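Local coordinates for 39 kDa initiator binding protein (Trichomonas vaginalis, PDB 1Q87) that probably takes part in core promoter recognition by binding the initiator element of DNA; this chain is its C-terminal domain, at residues 22-27 / 154-159; 38-43 / 93-98; 45-50 / 57-62; 79-84 / 110-115. All coordinates share one frame; numbering follows the deposited sequence.

Contact 1 of 4, residues 22-27 / 154-159; sequences MCIGNS and EPNCLI
Gly25 and Asn156 are joined by a pair of hydrogen bonds in which the side-chain amide of Asn156 serves both polar groups of the glycine. Gly25 N donates to Asn156 OD1 at 3.0 Å, and Asn156 ND2 returns a nearly straight bond to Gly25 O at 2.9 Å, with 174° at the hydrogen. Gly25 O lies almost in the plane of the Asn156 amide, so the ND2 bond runs within that plane. Asn156 ND2 also bonds to Asn171 O, a second hold on the amide. Ser27 OG donates to Gly25 O as well, at 2.6 Å, and reaches it from the opposite face of the carbonyl plane to Asn156 ND2. Ile24 crosses the amide at about a right angle, its CB 3.5 Å from Asn156 OD1.

The extended chain of Glu154 also reaches Gly25, with CG 3.4 Å from Gly25 N; its carboxylate atom OE1 is hydrogen-bonded by Trp170 NE1. Glu154 CA points its hydrogen at Cys23 O, 3.2 Å away, and Met22 CG rests obliquely on Pro155 CG at 3.7 Å. A type I turn from Glu154 to Cys157 presents Pro155 and Asn156 to the loop. The contact thus joins the loop leading into helix 29-47 to the turn between strands 147-151 and 157-162, with Tyr99 and Ala103 of helix 95-105 beside it.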
loop_
_atom_site.group_PDB
_atom_site.type_symbol
_atom_site.label_atom_id
_atom_site.label_comp_id
_atom_site.label_asym_id
_atom_site.label_seq_id
_atom_site.Cartn_x
_atom_site.Cartn_y
_atom_site.Cartn_z
ATOM N N MET A 22 10.438 -5.603 11.046
ATOM C CA MET A 22 9.731 -5.262 9.814
ATOM C C MET A 22 10.170 -6.046 8.587
ATOM O O MET A 22 11.318 -6.003 8.178
ATOM C CB MET A 22 9.887 -3.771 9.515
ATOM C CG MET A 22 9.181 -3.323 8.233
ATOM S SD MET A 22 9.862 -1.788 7.523
ATOM C CE MET A 22 9.370 -0.595 8.733
ATOM N N CYS A 23 9.228 -6.745 7.983
ATOM C CA CYS A 23 9.516 -7.517 6.800
ATOM C C CYS A 23 8.203 -7.718 6.039
ATOM O O CYS A 23 7.135 -7.760 6.633
ATOM C CB CYS A 23 10.136 -8.855 7.208
ATOM S SG CYS A 23 10.994 -9.639 5.861
ATOM N N ILE A 24 8.251 -7.840 4.723
ATOM C CA ILE A 24 6.994 -8.017 4.036
ATOM C C ILE A 24 6.545 -9.452 4.239
ATOM O O ILE A 24 7.375 -10.346 4.411
ATOM C CB ILE A 24 7.121 -7.689 2.548
ATOM C CG1 ILE A 24 8.282 -8.460 1.939
ATOM C CG2 ILE A 24 7.322 -6.184 2.389
ATOM C CD1 ILE A 24 8.166 -8.624 0.409
ATOM N N GLY A 25 5.229 -9.654 4.239
ATOM C CA GLY A 25 4.666 -10.977 4.428
ATOM C C GLY A 25 4.059 -11.529 3.151
ATOM O O GLY A 25 4.072 -10.872 2.108
ATOM N N ASN A 26 3.515 -12.738 3.257
ATOM C CA ASN A 26 2.908 -13.461 2.155
ATOM C C ASN A 26 3.869 -13.437 0.995
ATOM O O ASN A 26 3.447 -13.420 -0.175
ATOM C CB ASN A 26 1.568 -12.833 1.747
ATOM C CG ASN A 26 0.539 -13.892 1.284
ATOM O OD1 ASN A 26 -0.641 -13.595 1.064
ATOM N ND2 ASN A 26 0.992 -15.126 1.159
ATOM N N SER A 27 5.159 -13.496 1.338
ATOM C CA SER A 27 6.238 -13.422 0.352
ATOM C C SER A 27 7.262 -14.515 0.537
ATOM O O SER A 27 7.635 -14.803 1.673
ATOM C CB SER A 27 6.987 -12.077 0.490
ATOM O OG SER A 27 6.094 -10.987 0.429
ATOM N N GLU A 154 4.623 -5.706 8.991
ATOM C CA GLU A 154 4.478 -6.477 7.757
ATOM C C GLU A 154 3.759 -5.426 6.875
ATOM O O GLU A 154 2.582 -5.565 6.523
ATOM C CB GLU A 154 3.601 -7.694 8.071
ATOM C CG GLU A 154 3.499 -8.765 6.983
ATOM C CD GLU A 154 3.036 -10.104 7.559
ATOM O OE1 GLU A 154 2.501 -10.940 6.809
ATOM O OE2 GLU A 154 3.213 -10.323 8.774
ATOM N N PRO A 155 4.488 -4.360 6.506
ATOM C CA PRO A 155 3.969 -3.244 5.708
ATOM C C PRO A 155 3.171 -3.433 4.415
ATOM O O PRO A 155 2.480 -2.502 4.047
ATOM C CB PRO A 155 5.174 -2.309 5.552
ATOM C CG PRO A 155 6.356 -3.123 5.886
ATOM C CD PRO A 155 5.933 -4.500 6.337
ATOM N N ASN A 156 3.235 -4.592 3.746
ATOM C CA ASN A 156 2.436 -4.836 2.536
ATOM C C ASN A 156 1.117 -5.490 2.945
ATOM O O ASN A 156 0.316 -5.880 2.096
ATOM C CB ASN A 156 3.159 -5.780 1.551
ATOM C CG ASN A 156 3.440 -7.150 2.149
ATOM O OD1 ASN A 156 3.734 -7.271 3.344
ATOM N ND2 ASN A 156 3.391 -8.196 1.312
ATOM N N CYS A 157 0.880 -5.614 4.244
ATOM C CA CYS A 157 -0.353 -6.249 4.707
ATOM C C CYS A 157 -1.364 -5.239 5.226
ATOM O O CYS A 157 -1.125 -4.556 6.224
ATOM C CB CYS A 157 -0.047 -7.269 5.828
ATOM S SG CYS A 157 -1.536 -8.072 6.541
ATOM N N LEU A 158 -2.498 -5.138 4.548
ATOM C CA LEU A 158 -3.544 -4.228 4.995
ATOM C C LEU A 158 -4.457 -4.998 5.964
ATOM O O LEU A 158 -5.004 -6.051 5.635
ATOM C CB LEU A 158 -4.369 -3.709 3.801
ATOM C CG LEU A 158 -5.666 -2.948 4.157
ATOM C CD1 LEU A 158 -5.289 -1.615 4.806
ATOM C CD2 LEU A 158 -6.574 -2.738 2.895
ATOM N N ILE A 159 -4.616 -4.483 7.168
ATOM C CA ILE A 159 -5.484 -5.148 8.130
ATOM C C ILE A 159 -6.817 -4.410 8.075
ATOM O O ILE A 159 -6.809 -3.190 8.047
ATOM C CB ILE A 159 -4.908 -5.052 9.556
ATOM C CG1 ILE A 159 -3.552 -5.745 9.629
ATOM C CG2 ILE A 159 -5.871 -5.687 10.554
ATOM C CD1 ILE A 159 -2.880 -5.543 10.990
#

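Contact 2 of 4, residues 38-43 / 93-98; sequences KVDEIW and KSKADL
Trp43 lays one face of its indole against the start of helix 95-105, and this is the dense part of the contact. Lys95 CG sits over the five-membered ring, 4.0 Å from its centroid and 27° off the ring normal, a CH-pi contact made by the aliphatic part of a charged side chain. Farther along the same face the backbone of Ser94 covers the six-membered ring, its carbonyl C 3.6 Å from Trp43 CZ3. CG of Trp43 is anti to the backbone N (chi1 171°), which starts the side chain out from helix 29-47 toward Lys95, and the indole NE1 is hydrogen-bonded to Asp51 O. Leu98 comes in at the ring edge; its CD1 also meets Ile42 CG2 at 3.7 Å, the two side chains crossing at about a right angle.

The arrangement is a helix packed on a strand-to-helix junction: strand 92-94, paired antiparallel with strand 53-55, gives way to helix 95-105 with Ser94 as its N-cap residue. Ser94 N points at Asp97 OD2 across this first turn, though the modelled 2.5 Å is doubtfully short.

Away from the indole the contact turns polar and more exposed, and its charges are only loosely paired. Lys95 bends at its last two torsions and crosses Asp40, whose OD1 lies 3.2 Å from Lys95 CD but 4.4 Å from Lys95 NZ, beyond salt-bridge distance. Lys95 NZ makes a long, weak ion pair with Asp51 on this side.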
loop_
_atom_site.group_PDB
_atom_site.type_symbol
_atom_site.label_atom_id
_atom_site.label_comp_id
_atom_site.label_asym_id
_atom_site.label_seq_id
_atom_site.Cartn_x
_atom_site.Cartn_y
_atom_site.Cartn_z
ATOM N N LYS A 38 15.665 -4.054 -3.906
ATOM C CA LYS A 38 15.104 -2.891 -4.570
ATOM C C LYS A 38 15.045 -1.686 -3.663
ATOM O O LYS A 38 15.355 -0.585 -4.086
ATOM C CB LYS A 38 13.689 -3.151 -5.100
ATOM C CG LYS A 38 13.619 -3.396 -6.569
ATOM C CD LYS A 38 14.130 -2.241 -7.406
ATOM C CE LYS A 38 14.448 -2.761 -8.812
ATOM N NZ LYS A 38 14.620 -1.668 -9.804
ATOM N N VAL A 39 14.590 -1.888 -2.434
ATOM C CA VAL A 39 14.480 -0.786 -1.498
ATOM C C VAL A 39 15.857 -0.115 -1.353
ATOM O O VAL A 39 15.950 1.124 -1.363
ATOM C CB VAL A 39 13.972 -1.253 -0.112
ATOM C CG1 VAL A 39 13.910 -0.042 0.848
ATOM C CG2 VAL A 39 12.551 -1.916 -0.223
ATOM N N ASP A 40 16.906 -0.926 -1.220
ATOM C CA ASP A 40 18.279 -0.419 -1.110
ATOM C C ASP A 40 18.624 0.436 -2.324
ATOM O O ASP A 40 19.032 1.576 -2.201
ATOM C CB ASP A 40 19.280 -1.569 -1.032
ATOM C CG ASP A 40 19.211 -2.327 0.291
ATOM O OD1 ASP A 40 18.979 -1.683 1.346
ATOM O OD2 ASP A 40 19.413 -3.564 0.266
ATOM N N GLU A 41 18.452 -0.113 -3.510
ATOM C CA GLU A 41 18.727 0.647 -4.724
ATOM C C GLU A 41 18.033 2.023 -4.756
ATOM O O GLU A 41 18.672 3.070 -4.978
ATOM C CB GLU A 41 18.288 -0.149 -5.960
ATOM C CG GLU A 41 18.308 0.662 -7.262
ATOM C CD GLU A 41 17.520 -0.006 -8.403
ATOM O OE1 GLU A 41 17.599 -1.244 -8.545
ATOM O OE2 GLU A 41 16.832 0.716 -9.168
ATOM N N ILE A 42 16.728 2.035 -4.526
ATOM C CA ILE A 42 15.986 3.289 -4.599
ATOM C C ILE A 42 16.354 4.292 -3.511
ATOM O O ILE A 42 16.365 5.511 -3.745
ATOM C CB ILE A 42 14.482 2.996 -4.595
ATOM C CG1 ILE A 42 14.134 2.160 -5.841
ATOM C CG2 ILE A 42 13.694 4.265 -4.505
ATOM C CD1 ILE A 42 12.663 1.819 -5.946
ATOM N N TRP A 43 16.669 3.781 -2.323
ATOM C CA TRP A 43 17.038 4.642 -1.211
ATOM C C TRP A 43 18.351 5.353 -1.568
ATOM O O TRP A 43 18.497 6.563 -1.365
ATOM C CB TRP A 43 17.220 3.804 0.060
ATOM C CG TRP A 43 17.799 4.594 1.187
ATOM C CD1 TRP A 43 19.091 4.554 1.628
ATOM C CD2 TRP A 43 17.141 5.609 1.960
ATOM N NE1 TRP A 43 19.281 5.488 2.629
ATOM C CE2 TRP A 43 18.101 6.149 2.852
ATOM C CE3 TRP A 43 15.831 6.110 1.993
ATOM C CZ2 TRP A 43 17.801 7.165 3.763
ATOM C CZ3 TRP A 43 15.524 7.122 2.898
ATOM C CH2 TRP A 43 16.508 7.639 3.776
ATOM N N LYS A 93 13.393 10.843 7.912
ATOM C CA LYS A 93 12.984 9.529 7.437
ATOM C C LYS A 93 14.168 8.651 7.194
ATOM O O LYS A 93 15.283 9.149 7.030
ATOM C CB LYS A 93 12.138 9.672 6.141
ATOM C CG LYS A 93 10.592 9.567 6.348
ATOM C CD LYS A 93 10.024 10.401 7.490
ATOM C CE LYS A 93 8.498 10.559 7.469
ATOM N NZ LYS A 93 7.674 9.490 8.178
ATOM N N SER A 94 13.940 7.339 7.174
ATOM C CA SER A 94 15.035 6.423 6.945
ATOM C C SER A 94 14.659 5.370 5.919
ATOM O O SER A 94 13.539 5.369 5.398
ATOM C CB SER A 94 15.471 5.758 8.263
ATOM O OG SER A 94 14.662 4.644 8.597
ATOM N N LYS A 95 15.594 4.468 5.639
ATOM C CA LYS A 95 15.356 3.445 4.655
ATOM C C LYS A 95 14.085 2.697 5.057
ATOM O O LYS A 95 13.209 2.500 4.240
ATOM C CB LYS A 95 16.550 2.466 4.556
ATOM C CG LYS A 95 16.671 1.810 3.163
ATOM C CD LYS A 95 17.564 0.544 3.067
ATOM C CE LYS A 95 18.819 0.609 3.930
ATOM N NZ LYS A 95 18.503 0.176 5.339
ATOM N N ALA A 96 13.975 2.304 6.321
ATOM C CA ALA A 96 12.798 1.575 6.758
ATOM C C ALA A 96 11.502 2.307 6.376
ATOM O O ALA A 96 10.485 1.657 6.171
ATOM C CB ALA A 96 12.844 1.319 8.261
ATOM N N ASP A 97 11.520 3.634 6.282
ATOM C CA ASP A 97 10.292 4.359 5.871
ATOM C C ASP A 97 10.010 4.100 4.375
ATOM O O ASP A 97 8.850 3.885 3.983
ATOM C CB ASP A 97 10.446 5.851 6.126
ATOM C CG ASP A 97 10.635 6.158 7.614
ATOM O OD1 ASP A 97 9.709 5.853 8.399
ATOM O OD2 ASP A 97 11.702 6.681 8.014
ATOM N N LEU A 98 11.067 4.095 3.553
ATOM C CA LEU A 98 10.914 3.820 2.131
ATOM C C LEU A 98 10.428 2.372 2.003
ATOM O O LEU A 98 9.534 2.083 1.208
ATOM C CB LEU A 98 12.244 3.974 1.388
ATOM C CG LEU A 98 12.414 4.669 0.011
ATOM C CD1 LEU A 98 13.312 3.837 -0.870
ATOM C CD2 LEU A 98 11.122 4.889 -0.691
#

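Contact 3 of 4, residues 45-50 / 57-62; sequences RLTQKT and DFLIEK
Leu46 and Lys62 bring the backbones closest, their CA atoms 5.8 Å apart, where the last turn of helix 29-47 passes helix 56-67. The two side chains slide past each other in opposite directions. Leu46 CD2 lies 3.5 Å from Lys62 CB and about as near the backbone, 3.4 Å from Lys62 O, so the leucine methyl packs as much on the main chain as on the side chain. Lys62 CG is anti to the carbonyl carbon (chi1 -63°), and the chain then bends at chi2. Its CG stands 3.5 Å from Leu46 O and also over one face of the Phe58 ring, one turn back on its own helix, offset toward the rim.

Phe58 brings its CE1 to 3.6 Å from Leu46 O and turns its edge to Thr47 CA. Deeper in, Leu46 CD1 meets Leu59 CD1 at 4.2 Å, while Thr47 CG2 also borders this second leucine. Thr47 OG1 is engaged with Trp43 O of its own helix, and Val54 of strand 53-55 packs on both Thr47 and Leu59. Leu46 reaches Ala63 and Tyr66 too, extending the apolar seam along helix 56-67.

Gln48, with positive phi, takes the chain out of the helix. What results is a helix-strand-helix connection: helix 29-47 ends, the chain passes through the short strand 53-55, and helix 56-67 packs back against the last turn of helix 29-47.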
loop_
_atom_site.group_PDB
_atom_site.type_symbol
_atom_site.label_atom_id
_atom_site.label_comp_id
_atom_site.label_asym_id
_atom_site.label_seq_id
_atom_site.Cartn_x
_atom_site.Cartn_y
_atom_site.Cartn_z
ATOM N N ARG A 45 19.673 5.781 -4.639
ATOM C CA ARG A 45 19.482 6.731 -5.728
ATOM C C ARG A 45 18.816 8.013 -5.228
ATOM O O ARG A 45 19.000 9.075 -5.804
ATOM C CB ARG A 45 18.611 6.120 -6.822
ATOM C CG ARG A 45 19.143 4.801 -7.359
ATOM C CD ARG A 45 18.036 3.973 -8.002
ATOM N NE ARG A 45 17.393 4.725 -9.062
ATOM C CZ ARG A 45 18.001 5.056 -10.190
ATOM N NH1 ARG A 45 19.260 4.685 -10.392
ATOM N NH2 ARG A 45 17.361 5.770 -11.104
ATOM N N LEU A 46 18.049 7.925 -4.149
ATOM C CA LEU A 46 17.370 9.108 -3.639
ATOM C C LEU A 46 18.183 9.939 -2.635
ATOM O O LEU A 46 17.997 11.146 -2.512
ATOM C CB LEU A 46 16.035 8.698 -2.985
ATOM C CG LEU A 46 14.814 8.210 -3.787
ATOM C CD1 LEU A 46 13.568 8.075 -2.884
ATOM C CD2 LEU A 46 14.502 9.228 -4.847
ATOM N N THR A 47 19.083 9.281 -1.928
ATOM C CA THR A 47 19.872 9.901 -0.871
ATOM C C THR A 47 21.413 9.795 -1.062
ATOM O O THR A 47 22.162 10.387 -0.303
ATOM C CB THR A 47 19.536 9.222 0.512
ATOM O OG1 THR A 47 20.046 7.872 0.506
ATOM C CG2 THR A 47 18.004 9.166 0.780
ATOM N N GLN A 48 21.869 9.038 -2.061
ATOM C CA GLN A 48 23.305 8.818 -2.309
ATOM C C GLN A 48 23.928 8.408 -0.997
ATOM O O GLN A 48 25.074 8.760 -0.699
ATOM C CB GLN A 48 24.011 10.088 -2.804
ATOM C CG GLN A 48 23.593 10.575 -4.189
ATOM C CD GLN A 48 22.291 11.325 -4.137
ATOM O OE1 GLN A 48 22.195 12.370 -3.492
ATOM N NE2 GLN A 48 21.272 10.794 -4.798
ATOM N N LYS A 49 23.176 7.640 -0.222
ATOM C CA LYS A 49 23.620 7.219 1.106
ATOM C C LYS A 49 23.081 5.823 1.335
ATOM O O LYS A 49 21.895 5.627 1.158
ATOM C CB LYS A 49 23.030 8.213 2.117
ATOM C CG LYS A 49 23.494 8.079 3.530
ATOM C CD LYS A 49 23.385 9.422 4.253
ATOM C CE LYS A 49 21.992 9.999 4.217
ATOM N NZ LYS A 49 21.924 11.315 4.942
ATOM N N THR A 50 23.926 4.858 1.718
ATOM C CA THR A 50 23.460 3.466 1.921
ATOM C C THR A 50 22.471 3.268 3.053
ATOM O O THR A 50 21.732 2.277 3.078
ATOM C CB THR A 50 24.606 2.449 2.194
ATOM O OG1 THR A 50 25.585 3.032 3.056
ATOM C CG2 THR A 50 25.238 1.989 0.905
ATOM N N ASP A 57 11.333 16.464 4.384
ATOM C CA ASP A 57 11.039 17.120 3.122
ATOM C C ASP A 57 11.930 16.707 1.967
ATOM O O ASP A 57 11.465 16.586 0.839
ATOM C CB ASP A 57 11.089 18.630 3.300
ATOM C CG ASP A 57 9.842 19.168 3.974
ATOM O OD1 ASP A 57 9.856 20.356 4.364
ATOM O OD2 ASP A 57 8.850 18.402 4.114
ATOM N N PHE A 58 13.209 16.494 2.246
ATOM C CA PHE A 58 14.139 16.085 1.219
ATOM C C PHE A 58 13.794 14.708 0.613
ATOM O O PHE A 58 13.890 14.526 -0.609
ATOM C CB PHE A 58 15.544 16.092 1.810
ATOM C CG PHE A 58 16.604 15.587 0.879
ATOM C CD1 PHE A 58 16.936 14.236 0.841
ATOM C CD2 PHE A 58 17.284 16.458 0.060
ATOM C CE1 PHE A 58 17.940 13.757 -0.002
ATOM C CE2 PHE A 58 18.276 15.988 -0.779
ATOM C CZ PHE A 58 18.606 14.632 -0.806
ATOM N N LEU A 59 13.385 13.760 1.465
ATOM C CA LEU A 59 13.044 12.419 1.020
ATOM C C LEU A 59 11.797 12.423 0.164
ATOM O O LEU A 59 11.755 11.821 -0.908
ATOM C CB LEU A 59 12.799 11.485 2.198
ATOM C CG LEU A 59 12.383 10.111 1.687
ATOM C CD1 LEU A 59 13.603 9.480 1.091
ATOM C CD2 LEU A 59 11.816 9.222 2.765
ATOM N N ILE A 60 10.778 13.096 0.664
ATOM C CA ILE A 60 9.519 13.185 -0.017
ATOM C C ILE A 60 9.697 13.868 -1.378
ATOM O O ILE A 60 9.121 13.459 -2.373
ATOM C CB ILE A 60 8.528 13.953 0.876
ATOM C CG1 ILE A 60 8.235 13.110 2.120
ATOM C CG2 ILE A 60 7.243 14.305 0.121
ATOM C CD1 ILE A 60 7.114 13.653 2.989
ATOM N N GLU A 61 10.532 14.892 -1.422
ATOM C CA GLU A 61 10.774 15.638 -2.652
ATOM C C GLU A 61 11.474 14.739 -3.675
ATOM O O GLU A 61 11.035 14.660 -4.811
ATOM C CB GLU A 61 11.612 16.884 -2.329
ATOM C CG GLU A 61 11.245 18.128 -3.096
ATOM C CD GLU A 61 12.375 18.621 -3.989
ATOM O OE1 GLU A 61 12.207 19.702 -4.604
ATOM O OE2 GLU A 61 13.419 17.930 -4.080
ATOM N N LYS A 62 12.553 14.060 -3.281
ATOM C CA LYS A 62 13.244 13.159 -4.214
ATOM C C LYS A 62 12.330 12.024 -4.636
ATOM O O LYS A 62 12.274 11.669 -5.821
ATOM C CB LYS A 62 14.505 12.549 -3.607
ATOM C CG LYS A 62 15.596 13.575 -3.244
ATOM C CD LYS A 62 15.846 14.504 -4.406
ATOM C CE LYS A 62 16.814 15.620 -4.065
ATOM N NZ LYS A 62 16.927 16.567 -5.212
#

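Contact 4 of 4, residues 79-84 / 110-115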
loop_
_atom_site.group_PDB
_atom_site.type_symbol
_atom_site.label_atom_id
_atom_site.label_comp_id
_atom_site.label_asym_id
_atom_site.label_seq_id
_atom_site.Cartn_x
_atom_site.Cartn_y
_atom_site.Cartn_z
ATOM N N GLU A 79 2.257 15.952 -2.050
ATOM C CA GLU A 79 1.196 15.945 -1.075
ATOM C C GLU A 79 0.753 14.518 -0.783
ATOM O O GLU A 79 0.530 14.162 0.363
ATOM C CB GLU A 79 0.017 16.797 -1.561
ATOM C CG GLU A 79 0.454 18.175 -2.053
ATOM C CD GLU A 79 -0.601 19.275 -1.886
ATOM O OE1 GLU A 79 -1.752 18.967 -1.474
ATOM O OE2 GLU A 79 -0.255 20.456 -2.175
ATOM N N VAL A 80 0.658 13.693 -1.818
ATOM C CA VAL A 80 0.200 12.336 -1.636
ATOM C C VAL A 80 1.172 11.561 -0.749
ATOM O O VAL A 80 0.779 10.931 0.232
ATOM C CB VAL A 80 0.100 11.605 -2.973
ATOM C CG1 VAL A 80 -0.212 10.104 -2.740
ATOM C CG2 VAL A 80 -0.987 12.230 -3.818
ATOM N N ILE A 81 2.446 11.592 -1.119
ATOM C CA ILE A 81 3.458 10.882 -0.373
ATOM C C ILE A 81 3.550 11.369 1.087
ATOM O O ILE A 81 3.611 10.569 2.024
ATOM C CB ILE A 81 4.817 11.013 -1.087
ATOM C CG1 ILE A 81 4.724 10.305 -2.449
ATOM C CG2 ILE A 81 5.935 10.360 -0.252
ATOM C CD1 ILE A 81 5.943 10.497 -3.369
ATOM N N SER A 82 3.538 12.679 1.274
ATOM C CA SER A 82 3.637 13.242 2.602
ATOM C C SER A 82 2.501 12.740 3.503
ATOM O O SER A 82 2.727 12.525 4.700
ATOM C CB SER A 82 3.622 14.755 2.535
ATOM O OG SER A 82 3.548 15.284 3.840
ATOM N N ALA A 83 1.307 12.544 2.926
ATOM C CA ALA A 83 0.140 12.064 3.659
ATOM C C ALA A 83 0.230 10.597 3.972
ATOM O O ALA A 83 -0.298 10.154 4.974
ATOM C CB ALA A 83 -1.132 12.323 2.887
ATOM N N ILE A 84 0.860 9.835 3.100
ATOM C CA ILE A 84 0.998 8.427 3.366
ATOM C C ILE A 84 2.109 8.180 4.394
ATOM O O ILE A 84 1.953 7.343 5.313
ATOM C CB ILE A 84 1.231 7.645 2.052
ATOM C CG1 ILE A 84 -0.021 7.753 1.195
ATOM C CG2 ILE A 84 1.449 6.155 2.317
ATOM C CD1 ILE A 84 0.164 7.231 -0.209
ATOM N N THR A 110 4.464 1.636 -10.798
ATOM C CA THR A 110 3.044 1.983 -10.803
ATOM C C THR A 110 2.520 2.438 -9.434
ATOM O O THR A 110 1.315 2.417 -9.161
ATOM C CB THR A 110 2.205 0.786 -11.386
ATOM O OG1 THR A 110 2.478 -0.412 -10.654
ATOM C CG2 THR A 110 2.612 0.543 -12.897
ATOM N N ILE A 111 3.417 2.959 -8.607
ATOM C CA ILE A 111 3.010 3.312 -7.279
ATOM C C ILE A 111 1.806 4.210 -7.154
ATOM O O ILE A 111 0.936 4.008 -6.291
ATOM C CB ILE A 111 4.188 3.876 -6.470
ATOM C CG1 ILE A 111 3.727 4.133 -5.033
ATOM C CG2 ILE A 111 4.779 5.119 -7.135
ATOM C CD1 ILE A 111 4.464 3.310 -4.047
ATOM N N MET A 112 1.725 5.192 -8.024
ATOM C CA MET A 112 0.620 6.122 -7.956
ATOM C C MET A 112 -0.693 5.534 -8.449
ATOM O O MET A 112 -1.753 6.048 -8.157
ATOM C CB MET A 112 1.003 7.366 -8.725
ATOM C CG MET A 112 2.111 8.119 -8.030
ATOM S SD MET A 112 1.481 9.042 -6.642
ATOM C CE MET A 112 2.516 8.542 -5.453
ATOM N N LEU A 113 -0.631 4.434 -9.188
ATOM C CA LEU A 113 -1.866 3.822 -9.646
ATOM C C LEU A 113 -2.443 3.077 -8.470
ATOM O O LEU A 113 -3.635 3.252 -8.171
ATOM C CB LEU A 113 -1.625 2.854 -10.808
ATOM C CG LEU A 113 -1.057 3.534 -12.056
ATOM C CD1 LEU A 113 -0.886 2.479 -13.177
ATOM C CD2 LEU A 113 -1.991 4.693 -12.477
ATOM N N LYS A 114 -1.608 2.269 -7.793
ATOM C CA LYS A 114 -2.073 1.512 -6.623
ATOM C C LYS A 114 -2.665 2.456 -5.589
ATOM O O LYS A 114 -3.763 2.214 -5.063
ATOM C CB LYS A 114 -0.941 0.696 -6.003
ATOM C CG LYS A 114 -0.380 -0.339 -6.988
ATOM C CD LYS A 114 0.190 -1.551 -6.300
ATOM C CE LYS A 114 0.771 -2.509 -7.274
ATOM N NZ LYS A 114 1.644 -3.460 -6.518
ATOM N N ILE A 115 -1.987 3.570 -5.365
ATOM C CA ILE A 115 -2.471 4.524 -4.383
ATOM C C ILE A 115 -3.846 5.029 -4.738
ATOM O O ILE A 115 -4.765 4.935 -3.924
ATOM C CB ILE A 115 -1.496 5.740 -4.183
ATOM C CG1 ILE A 115 -0.218 5.291 -3.440
ATOM C CG2 ILE A 115 -2.211 6.863 -3.428
ATOM C CD1 ILE A 115 0.833 6.376 -3.302
#
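Ile84 and Ile115 meet tip to tip, CD1 to CD1 at 3.3 Å, in a helix-helix packing between helix 74-84 and helix 111-123. The short segments cross at 64° with their axes 12.0 Å apart at closest approach, wide enough that the helices touch through apolar side chains and not backbone to backbone. Val80, one turn before Ile84, also reaches Ile115 tip to tip, its CG1 3.9 Å from Ile115 CG2. The two branches of Ile115, CG2 and CG1-CD1, therefore meet two residues on the same face of helix 74-84. Met112, one turn earlier on its own helix, makes the other half of the contact: its terminal methyl CE lies 4.1 Å from Ile81 CG1, the two side chains crossing at about a right angle, and it borders Val80 CG1 as well. No hydrogen bond links the segments, so the joint is entirely apolar.

Beyond this first shell, two phenylalanines of helix 95-105 pack on the isoleucines, Phe101 on Ile84 and Phe105 on Ile115, and Ile111 touches both of them and Phe67 of helix 56-67. On another side of helix 111-123, Lys114 NZ is held by Gly106 O, Asn171 OD1 and Ile175 O, linking the helix to the end of helix 95-105, to the end of strand 165-171 and to the chain beyond it. Thr110 stands at the N-cap position; its OG1 bonds to Ala177 N, while its carbonyl O receives the first-turn amides, with Leu113 N at 2.8 Å and Lys114 N at 3.2 Å.

Contacts 2, 3 and 4 are mainly buried apolar joints among the helices, without hydrogen bonds across them, whereas contact 1 is partly buried and rests on paired amide hydrogen bonds between a loop and a turn of the five-stranded sheet. Contacts 2 and 3 share helix 29-47, with centres about 9 Å apart; they meet where Trp43 packs on Leu59. The centre of contact 3, about 20 Å from the centre of the chain, lies farthest out; that of contact 4, at about 9 Å, lies nearest, and its chemistry is aliphatic and methionine side chains alone. Ile60 links contacts 3 and 4 by packing on Ser82 and Ile81, while Met22 of contact 1 touches Ala96 of contact 2.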